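Local coordinates for fibronectin type III domain-containing protein (Simiduia agarivorans, PDB 6P2K), which probably hydrolyses beta-glucan chains such as xyloglucan, as a glycoside hydrolase family 74 enzyme built from seven-bladed beta-propellers, at residues B[449-463]-B[510-524]. Sequence-based numbering, arbitrary orientation.
Sequences QAVDIADAWGVPTVV and VLRDVAVSPANPAKV. With PE3 (3,6,9,12,15,18,21,24,27,30,33,36,39-tridecaoxahentetracontane-1,41-diol), chain V.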
# COMPACT_ATOMS: atom_id res chain seq x y z
N GLN B 449 -28.76 -10.64 17.38
CA GLN B 449 -29.28 -10.92 18.71
C GLN B 449 -28.25 -10.81 19.83
O GLN B 449 -28.63 -10.82 21.00
CB GLN B 449 -29.91 -12.32 18.74
CG GLN B 449 -31.20 -12.41 17.93
CD GLN B 449 -31.84 -13.79 17.94
OE1 GLN B 449 -31.75 -14.53 18.93
NE2 GLN B 449 -32.51 -14.15 16.85
N ALA B 450 -26.96 -10.68 19.51
CA ALA B 450 -25.94 -10.60 20.55
C ALA B 450 -24.72 -9.88 20.01
O ALA B 450 -24.29 -10.12 18.88
CB ALA B 450 -25.56 -12.00 21.06
N VAL B 451 -24.15 -8.99 20.84
CA VAL B 451 -22.91 -8.29 20.54
C VAL B 451 -22.05 -8.25 21.80
O VAL B 451 -22.56 -8.33 22.92
CB VAL B 451 -23.15 -6.86 20.01
CG1 VAL B 451 -23.77 -6.89 18.62
CG2 VAL B 451 -24.02 -6.07 20.97
N ASP B 452 -20.74 -8.12 21.60
CA ASP B 452 -19.78 -7.98 22.70
C ASP B 452 -18.47 -7.46 22.13
O ASP B 452 -18.31 -7.34 20.92
CB ASP B 452 -19.58 -9.31 23.44
CG ASP B 452 -19.28 -9.12 24.93
OD1 ASP B 452 -18.87 -8.00 25.32
OD2 ASP B 452 -19.45 -10.09 25.70
N ILE B 453 -17.54 -7.14 23.02
CA ILE B 453 -16.21 -6.64 22.65
C ILE B 453 -15.17 -7.64 23.12
O ILE B 453 -15.08 -7.94 24.31
CB ILE B 453 -15.93 -5.25 23.23
CG1 ILE B 453 -17.09 -4.29 22.97
CG2 ILE B 453 -14.62 -4.69 22.67
CD1 ILE B 453 -17.29 -3.94 21.50
N ALA B 454 -14.37 -8.15 22.18
CA ALA B 454 -13.30 -9.10 22.46
C ALA B 454 -11.94 -8.43 22.27
O ALA B 454 -11.84 -7.21 22.13
CB ALA B 454 -13.45 -10.33 21.56
N ASP B 455 -10.88 -9.24 22.26
CA ASP B 455 -9.51 -8.75 22.21
C ASP B 455 -8.70 -9.63 21.26
O ASP B 455 -8.45 -10.80 21.56
CB ASP B 455 -8.88 -8.74 23.60
CG ASP B 455 -7.38 -8.62 23.56
OD1 ASP B 455 -6.89 -7.66 22.95
OD2 ASP B 455 -6.69 -9.49 24.15
N ALA B 456 -8.28 -9.06 20.13
CA ALA B 456 -7.50 -9.77 19.12
C ALA B 456 -6.09 -9.19 19.09
O ALA B 456 -5.84 -8.18 18.42
CB ALA B 456 -8.17 -9.68 17.75
N TRP B 457 -5.17 -9.85 19.79
CA TRP B 457 -3.77 -9.41 19.86
C TRP B 457 -3.66 -7.96 20.32
O TRP B 457 -2.85 -7.19 19.81
CB TRP B 457 -3.05 -9.60 18.52
CG TRP B 457 -3.15 -10.97 17.90
CD1 TRP B 457 -3.59 -11.27 16.64
CD2 TRP B 457 -2.77 -12.22 18.50
NE1 TRP B 457 -3.51 -12.62 16.42
CE2 TRP B 457 -3.02 -13.23 17.54
CE3 TRP B 457 -2.25 -12.59 19.74
CZ2 TRP B 457 -2.76 -14.58 17.79
CZ3 TRP B 457 -2.00 -13.93 19.99
CH2 TRP B 457 -2.26 -14.91 19.02
N GLY B 458 -4.50 -7.57 21.27
CA GLY B 458 -4.46 -6.23 21.81
C GLY B 458 -5.38 -5.23 21.13
O GLY B 458 -5.49 -4.10 21.62
N VAL B 459 -6.02 -5.60 20.04
CA VAL B 459 -6.94 -4.71 19.32
C VAL B 459 -8.36 -5.05 19.74
O VAL B 459 -8.79 -6.20 19.54
CB VAL B 459 -6.77 -4.83 17.80
CG1 VAL B 459 -7.54 -3.74 17.08
CG2 VAL B 459 -5.30 -4.77 17.41
N PRO B 460 -9.12 -4.11 20.30
CA PRO B 460 -10.51 -4.41 20.66
C PRO B 460 -11.32 -4.76 19.42
O PRO B 460 -11.18 -4.13 18.37
CB PRO B 460 -11.00 -3.11 21.31
CG PRO B 460 -10.09 -2.04 20.79
CD PRO B 460 -8.76 -2.71 20.57
N THR B 461 -12.16 -5.78 19.54
CA THR B 461 -12.81 -6.39 18.39
C THR B 461 -14.26 -6.70 18.73
O THR B 461 -14.53 -7.48 19.66
CB THR B 461 -12.07 -7.67 17.97
OG1 THR B 461 -10.70 -7.36 17.69
CG2 THR B 461 -12.72 -8.28 16.73
N VAL B 462 -15.18 -6.10 17.99
CA VAL B 462 -16.60 -6.42 18.13
C VAL B 462 -16.83 -7.85 17.68
O VAL B 462 -16.29 -8.30 16.66
CB VAL B 462 -17.46 -5.44 17.31
CG1 VAL B 462 -18.89 -5.42 17.83
CG2 VAL B 462 -16.84 -4.05 17.31
N VAL B 463 -17.64 -8.59 18.44
CA VAL B 463 -18.13 -9.90 18.03
C VAL B 463 -19.66 -9.84 18.02
O VAL B 463 -20.26 -9.17 18.87
CB VAL B 463 -17.64 -11.04 18.95
CG1 VAL B 463 -16.13 -11.12 18.91
CG2 VAL B 463 -18.13 -10.85 20.38
N VAL B 510 -28.95 -20.72 15.66
CA VAL B 510 -28.76 -19.32 16.03
C VAL B 510 -27.96 -19.22 17.31
O VAL B 510 -28.25 -19.90 18.30
CB VAL B 510 -30.13 -18.62 16.17
CG1 VAL B 510 -29.96 -17.24 16.80
CG2 VAL B 510 -30.81 -18.50 14.81
N LEU B 511 -26.92 -18.39 17.29
CA LEU B 511 -26.11 -18.12 18.49
C LEU B 511 -26.87 -17.10 19.33
O LEU B 511 -26.62 -15.89 19.27
CB LEU B 511 -24.72 -17.63 18.11
CG LEU B 511 -23.98 -18.33 16.97
CD1 LEU B 511 -22.63 -17.67 16.71
CD2 LEU B 511 -23.82 -19.81 17.28
N ARG B 512 -27.81 -17.60 20.13
CA ARG B 512 -28.73 -16.68 20.81
C ARG B 512 -28.00 -15.76 21.78
O ARG B 512 -28.45 -14.64 22.02
CB ARG B 512 -29.83 -17.46 21.53
CG ARG B 512 -30.99 -16.56 21.91
CD ARG B 512 -32.19 -17.31 22.43
NE ARG B 512 -33.23 -16.37 22.83
CZ ARG B 512 -34.08 -16.57 23.83
NH1 ARG B 512 -34.03 -17.69 24.54
NH2 ARG B 512 -34.99 -15.64 24.13
N ASP B 513 -26.87 -16.20 22.35
CA ASP B 513 -25.98 -15.26 22.99
C ASP B 513 -24.54 -15.59 22.64
O ASP B 513 -24.19 -16.74 22.35
CB ASP B 513 -26.15 -15.21 24.52
CG ASP B 513 -25.57 -13.93 25.15
OD1 ASP B 513 -25.72 -12.81 24.58
OD2 ASP B 513 -24.97 -14.04 26.24
N VAL B 514 -23.72 -14.55 22.65
CA VAL B 514 -22.28 -14.60 22.44
C VAL B 514 -21.67 -13.74 23.53
O VAL B 514 -22.10 -12.61 23.74
CB VAL B 514 -21.90 -14.07 21.04
CG1 VAL B 514 -20.39 -13.92 20.92
CG2 VAL B 514 -22.47 -14.95 19.94
N ALA B 515 -20.69 -14.29 24.25
CA ALA B 515 -20.14 -13.56 25.39
C ALA B 515 -18.64 -13.77 25.49
O ALA B 515 -18.13 -14.87 25.26
CB ALA B 515 -20.82 -13.98 26.70
N VAL B 516 -17.94 -12.70 25.85
CA VAL B 516 -16.48 -12.68 25.98
C VAL B 516 -16.11 -12.90 27.44
O VAL B 516 -16.75 -12.36 28.35
CB VAL B 516 -15.92 -11.35 25.45
CG1 VAL B 516 -14.43 -11.29 25.62
CG2 VAL B 516 -16.30 -11.16 23.99
N SER B 517 -15.09 -13.72 27.67
CA SER B 517 -14.61 -13.95 29.03
C SER B 517 -13.92 -12.71 29.57
O SER B 517 -12.95 -12.25 28.97
CB SER B 517 -13.64 -15.13 29.05
OG SER B 517 -12.78 -15.06 30.18
N PRO B 518 -14.37 -12.15 30.70
CA PRO B 518 -13.65 -11.00 31.27
C PRO B 518 -12.25 -11.37 31.74
O PRO B 518 -11.37 -10.51 31.74
CB PRO B 518 -14.54 -10.57 32.44
CG PRO B 518 -15.90 -11.12 32.12
CD PRO B 518 -15.64 -12.41 31.41
N ALA B 519 -12.03 -12.62 32.15
CA ALA B 519 -10.70 -13.03 32.59
C ALA B 519 -9.73 -13.15 31.43
O ALA B 519 -8.52 -12.98 31.61
CB ALA B 519 -10.79 -14.36 33.35
N ASN B 520 -10.24 -13.44 30.23
CA ASN B 520 -9.40 -13.59 29.04
C ASN B 520 -10.21 -13.10 27.85
O ASN B 520 -10.88 -13.88 27.17
CB ASN B 520 -8.95 -15.04 28.84
CG ASN B 520 -8.09 -15.22 27.60
OD1 ASN B 520 -7.72 -14.25 26.94
ND2 ASN B 520 -7.76 -16.47 27.29
N PRO B 521 -10.16 -11.79 27.57
CA PRO B 521 -11.01 -11.23 26.52
C PRO B 521 -10.68 -11.70 25.11
O PRO B 521 -11.33 -11.26 24.16
CB PRO B 521 -10.79 -9.71 26.66
CG PRO B 521 -9.46 -9.59 27.32
CD PRO B 521 -9.33 -10.77 28.24
N ALA B 522 -9.69 -12.57 24.94
CA ALA B 522 -9.48 -13.21 23.65
C ALA B 522 -10.39 -14.43 23.46
O ALA B 522 -10.56 -14.89 22.33
CB ALA B 522 -8.02 -13.62 23.48
N LYS B 523 -10.97 -14.94 24.54
CA LYS B 523 -11.78 -16.14 24.52
C LYS B 523 -13.26 -15.77 24.44
O LYS B 523 -13.73 -14.93 25.23
CB LYS B 523 -11.51 -16.98 25.77
CG LYS B 523 -12.42 -18.19 25.95
CD LYS B 523 -11.88 -19.12 27.03
CE LYS B 523 -10.53 -19.71 26.62
NZ LYS B 523 -9.93 -20.57 27.69
N VAL B 524 -13.98 -16.38 23.50
CA VAL B 524 -15.37 -16.04 23.23
C VAL B 524 -16.22 -17.30 23.29
O VAL B 524 -15.86 -18.32 22.69
CB VAL B 524 -15.54 -15.36 21.85
CG1 VAL B 524 -16.97 -14.86 21.68
CG2 VAL B 524 -14.54 -14.20 21.70
O43 PE3 V . -7.61 -3.85 23.79
C42 PE3 V . -8.32 -4.57 24.81
C41 PE3 V . -9.81 -4.63 24.45
O40 PE3 V . -10.47 -5.35 25.50
C39 PE3 V . -11.88 -5.43 25.26
C38 PE3 V . -12.52 -6.20 26.41
O37 PE3 V . -12.28 -5.53 27.65
O HOH W 1 -32.70 -13.66 21.46
O HOH W 2 -23.85 -10.53 24.21
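V510 sets its CG1 branch against the side-chain amide of Q449, crossing at about a right angle, with CG1 3.9 Å from OE1. Q449 NE2 bonds D447 OD1, while OE1 accepts from a water that in turn accepts from R512 NE, in the guanidinium plane; the far end of R512 hydrogen-bonds and makes a cation-pi contact with W616. D513 binds zinc through OD1, together with D405, and its OD2 accepts from I573 N; OD1 passes 3.6 Å from A450 CB, a methyl small enough for this place. V514 CG1 packs 3.9 Å from V463 CG2, its branches filling the interface. A second water donates to V514 O and V451 O, spanning strands with no direct backbone bond here. These are the innermost strands of consecutive four-stranded beta-propeller blades, nearly parallel, 9° apart. V516 N donates to D452 OD2 (3.0 Å, 159°) from above the plane of a carboxylate just long enough to reach it; OD1 takes I453 N, which should limit its rotation. With CG2 anti to its own carbonyl carbon, V516 brings that methyl to 3.8 Å from A454 CB. P521 CB, in a type I turn, lies 3.7 Å from D455 CB and meets C38 of PE3, whose O43 donates to G458 O; P521 O receives a weak bond from D455 N. A522 CA makes a CA-H...O contact with D455 O, and V524 CG2 packs on the small A454 CB.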